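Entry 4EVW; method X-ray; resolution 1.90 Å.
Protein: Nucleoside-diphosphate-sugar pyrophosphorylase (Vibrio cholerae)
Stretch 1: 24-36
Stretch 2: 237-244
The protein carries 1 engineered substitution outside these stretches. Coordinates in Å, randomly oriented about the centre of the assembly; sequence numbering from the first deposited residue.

Stretch 1, residues 24-36: MLEAHGQTLFEHS
Stretch 2 (237-244) EYTDFLRQ

A tight hairpin laid against a helix shows how a few directional bonds can fix an otherwise greasy contact, and residues 24-36 and 237-244 of this Vibrio cholerae protein, more than 200 positions apart in sequence, provide a compact example. The contact buries 425 Å² in all. L25 (phi/psi -68/151, chi1 m, chi2 t) opens it, its CD1 lying over one face of the Y238 ring, 4.2 Å from the centroid. The CA-to-CB bond of E26 points away from the helix, and the residue bonds through its backbone: Y238 OH donates to E26 O at 2.7 Å, at the edge of a ring carried by a t rotamer. A27, extended at -160/129, marks the register, its CA 6.0 Å from the CA of L242. Its small CB points toward the helix and sits 3.5 Å from L242 CD1 and 3.6 Å from F241 CE2.

A type I' turn then runs from A27 to Q30, closed by A27 N to Q30 O (2.9 Å) and Q30 N to A27 O (3.2 Å). H28, at 53/36 with chi1 m, reaches the C-terminal part of the helix, where H28 NE2 donates to F241 O at 2.7 Å; the edge of its ring meets the face of F241 with planes at 81°. G29 adopts 96/-4, where a CB would jam against the preceding carbonyl oxygen.

T31 (chi1 p) caps the helix starting at L32, its OG1 accepting from E34 N at 3.2 Å. That helix and 237-243 cross at 76°, their axes 13.8 Å apart at closest, a gap bridged by side chains. L32 (m, t) brings CD1 to 3.8 Å from Y238 CD1. H35 (chi1 m) offers its ring face to the edge of F241 (t), planes at 89°, while H35 NE2 donates to A27 O at 2.7 Å, tying helix to hairpin.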

# COMPACT_ATOMS: atom_id res chain seq x y z
N MSE A 24 -7.47 -8.05 12.30
CA MSE A 24 -7.44 -8.55 13.67
C MSE A 24 -7.58 -10.07 13.71
O MSE A 24 -7.48 -10.68 14.78
CB MSE A 24 -8.56 -7.93 14.51
CG MSE A 24 -8.38 -6.44 14.77
SE MSE A 24 -9.70 -5.75 16.01
CE MSE A 24 -9.22 -3.87 15.96
N LEU A 25 -7.82 -10.69 12.55
CA LEU A 25 -7.95 -12.14 12.51
C LEU A 25 -6.59 -12.74 12.82
O LEU A 25 -5.55 -12.13 12.56
CB LEU A 25 -8.45 -12.59 11.13
CG LEU A 25 -9.85 -12.06 10.81
CD1 LEU A 25 -10.35 -12.65 9.51
CD2 LEU A 25 -10.81 -12.41 11.96
N GLU A 26 -6.58 -13.94 13.40
CA GLU A 26 -5.34 -14.59 13.79
C GLU A 26 -4.97 -15.79 12.91
O GLU A 26 -5.83 -16.44 12.33
CB GLU A 26 -5.42 -15.03 15.26
CG GLU A 26 -5.59 -13.86 16.23
CD GLU A 26 -5.75 -14.30 17.68
OE1 GLU A 26 -4.90 -15.08 18.16
OE2 GLU A 26 -6.73 -13.87 18.33
N ALA A 27 -3.67 -16.04 12.81
CA ALA A 27 -3.16 -17.15 12.03
C ALA A 27 -1.75 -17.48 12.50
O ALA A 27 -0.90 -16.59 12.61
CB ALA A 27 -3.16 -16.81 10.54
N HIS A 28 -1.52 -18.75 12.80
CA HIS A 28 -0.20 -19.21 13.22
C HIS A 28 0.40 -18.44 14.39
O HIS A 28 1.61 -18.22 14.44
CB HIS A 28 0.74 -19.17 12.03
CG HIS A 28 0.21 -19.89 10.83
ND1 HIS A 28 -0.17 -21.21 10.86
CD2 HIS A 28 -0.02 -19.46 9.56
CE1 HIS A 28 -0.61 -21.57 9.66
NE2 HIS A 28 -0.54 -20.52 8.86
N GLY A 29 -0.44 -18.02 15.33
CA GLY A 29 0.06 -17.32 16.50
C GLY A 29 0.04 -15.81 16.52
O GLY A 29 0.39 -15.21 17.54
N GLN A 30 -0.35 -15.17 15.43
CA GLN A 30 -0.40 -13.72 15.40
C GLN A 30 -1.42 -13.17 14.42
O GLN A 30 -1.86 -13.86 13.50
CB GLN A 30 1.00 -13.15 15.10
CG GLN A 30 1.58 -13.57 13.76
CD GLN A 30 3.02 -13.09 13.59
OE1 GLN A 30 3.59 -13.21 12.51
NE2 GLN A 30 3.60 -12.56 14.66
N THR A 31 -1.81 -11.91 14.62
CA THR A 31 -2.80 -11.26 13.78
C THR A 31 -2.30 -11.00 12.37
O THR A 31 -1.09 -10.91 12.14
CB THR A 31 -3.25 -9.92 14.38
OG1 THR A 31 -2.12 -9.04 14.49
CG2 THR A 31 -3.86 -10.14 15.77
N LEU A 32 -3.22 -10.89 11.42
CA LEU A 32 -2.82 -10.62 10.05
C LEU A 32 -2.10 -9.27 10.02
O LEU A 32 -1.19 -9.08 9.21
CB LEU A 32 -4.05 -10.64 9.13
CG LEU A 32 -4.77 -12.00 9.09
CD1 LEU A 32 -5.85 -11.99 8.01
CD2 LEU A 32 -3.76 -13.10 8.80
N PHE A 33 -2.47 -8.36 10.92
CA PHE A 33 -1.81 -7.06 11.00
C PHE A 33 -0.32 -7.28 11.24
O PHE A 33 0.53 -6.69 10.57
CB PHE A 33 -2.38 -6.23 12.15
CG PHE A 33 -1.61 -4.96 12.43
CD1 PHE A 33 -1.80 -3.83 11.65
CD2 PHE A 33 -0.69 -4.91 13.47
CE1 PHE A 33 -1.09 -2.66 11.91
CE2 PHE A 33 0.02 -3.75 13.74
CZ PHE A 33 -0.18 -2.62 12.96
N GLU A 34 -0.01 -8.15 12.20
CA GLU A 34 1.38 -8.45 12.54
C GLU A 34 2.11 -9.16 11.41
O GLU A 34 3.28 -8.85 11.14
CB GLU A 34 1.43 -9.29 13.82
CG GLU A 34 1.00 -8.53 15.07
CD GLU A 34 0.66 -9.47 16.22
OE1 GLU A 34 -0.49 -9.95 16.27
OE2 GLU A 34 1.55 -9.72 17.06
N HIS A 35 1.45 -10.11 10.76
CA HIS A 35 2.06 -10.82 9.65
C HIS A 35 2.47 -9.83 8.56
O HIS A 35 3.54 -9.95 7.97
CB HIS A 35 1.08 -11.82 9.03
CG HIS A 35 0.95 -13.10 9.80
ND1 HIS A 35 1.99 -13.99 9.93
CD2 HIS A 35 -0.11 -13.65 10.43
CE1 HIS A 35 1.57 -15.04 10.62
NE2 HIS A 35 0.30 -14.86 10.94
N SER A 36 1.60 -8.86 8.29
CA SER A 36 1.89 -7.88 7.26
C SER A 36 2.97 -6.88 7.66
O SER A 36 3.91 -6.65 6.90
CB SER A 36 0.62 -7.13 6.86
OG SER A 36 0.92 -6.10 5.94
N GLU A 237 -8.24 -16.87 0.62
CA GLU A 237 -6.79 -16.76 0.80
C GLU A 237 -6.43 -16.90 2.28
O GLU A 237 -5.40 -17.47 2.62
CB GLU A 237 -6.28 -15.42 0.27
CG GLU A 237 -6.25 -15.32 -1.24
CD GLU A 237 -5.98 -13.92 -1.73
OE1 GLU A 237 -5.93 -13.00 -0.89
OE2 GLU A 237 -5.83 -13.73 -2.95
N TYR A 238 -7.29 -16.37 3.15
CA TYR A 238 -7.06 -16.47 4.59
C TYR A 238 -7.15 -17.95 5.00
O TYR A 238 -6.36 -18.43 5.81
CB TYR A 238 -8.09 -15.63 5.35
CG TYR A 238 -8.09 -15.83 6.85
CD1 TYR A 238 -6.94 -15.59 7.62
CD2 TYR A 238 -9.24 -16.25 7.52
CE1 TYR A 238 -6.95 -15.77 9.00
CE2 TYR A 238 -9.25 -16.43 8.90
CZ TYR A 238 -8.11 -16.19 9.63
OH TYR A 238 -8.14 -16.38 11.00
N THR A 239 -8.11 -18.66 4.41
CA THR A 239 -8.28 -20.08 4.69
C THR A 239 -7.04 -20.83 4.22
O THR A 239 -6.52 -21.69 4.94
CB THR A 239 -9.53 -20.64 3.97
OG1 THR A 239 -10.71 -20.02 4.50
CG2 THR A 239 -9.63 -22.15 4.15
N ASP A 240 -6.57 -20.50 3.02
CA ASP A 240 -5.38 -21.15 2.47
C ASP A 240 -4.16 -20.88 3.34
O ASP A 240 -3.33 -21.76 3.55
CB ASP A 240 -5.10 -20.66 1.04
CG ASP A 240 -6.18 -21.07 0.06
OD1 ASP A 240 -6.83 -22.11 0.30
OD2 ASP A 240 -6.37 -20.36 -0.95
N PHE A 241 -4.04 -19.65 3.84
CA PHE A 241 -2.91 -19.29 4.70
C PHE A 241 -2.98 -20.07 6.00
O PHE A 241 -1.96 -20.43 6.58
CB PHE A 241 -2.93 -17.79 4.99
CG PHE A 241 -1.76 -17.31 5.81
CD1 PHE A 241 -0.45 -17.50 5.35
CD2 PHE A 241 -1.95 -16.67 7.02
CE1 PHE A 241 0.64 -17.05 6.09
CE2 PHE A 241 -0.87 -16.22 7.78
CZ PHE A 241 0.42 -16.41 7.31
N LEU A 242 -4.20 -20.34 6.45
CA LEU A 242 -4.42 -21.09 7.69
C LEU A 242 -3.93 -22.54 7.55
O LEU A 242 -3.50 -23.15 8.53
CB LEU A 242 -5.90 -21.07 8.05
CG LEU A 242 -6.33 -20.44 9.39
CD1 LEU A 242 -5.27 -19.49 9.90
CD2 LEU A 242 -7.66 -19.73 9.19
N ARG A 243 -3.98 -23.09 6.34
CA ARG A 243 -3.54 -24.46 6.10
C ARG A 243 -2.03 -24.57 5.91
O ARG A 243 -1.44 -25.61 6.18
CB ARG A 243 -4.23 -25.05 4.86
CG ARG A 243 -5.74 -25.13 4.93
CD ARG A 243 -6.26 -25.98 3.78
NE ARG A 243 -5.61 -25.64 2.52
CZ ARG A 243 -6.14 -24.86 1.58
NH1 ARG A 243 -7.35 -24.35 1.74
NH2 ARG A 243 -5.45 -24.60 0.47
N GLN A 244 -1.41 -23.49 5.43
CA GLN A 244 0.03 -23.48 5.20
C GLN A 244 0.84 -23.72 6.47
O GLN A 244 1.69 -22.86 6.79
CB GLN A 244 0.44 -22.16 4.55
CG GLN A 244 -0.13 -21.98 3.15
CD GLN A 244 0.17 -23.16 2.25
OE1 GLN A 244 1.34 -23.52 2.06
NE2 GLN A 244 -0.87 -23.76 1.70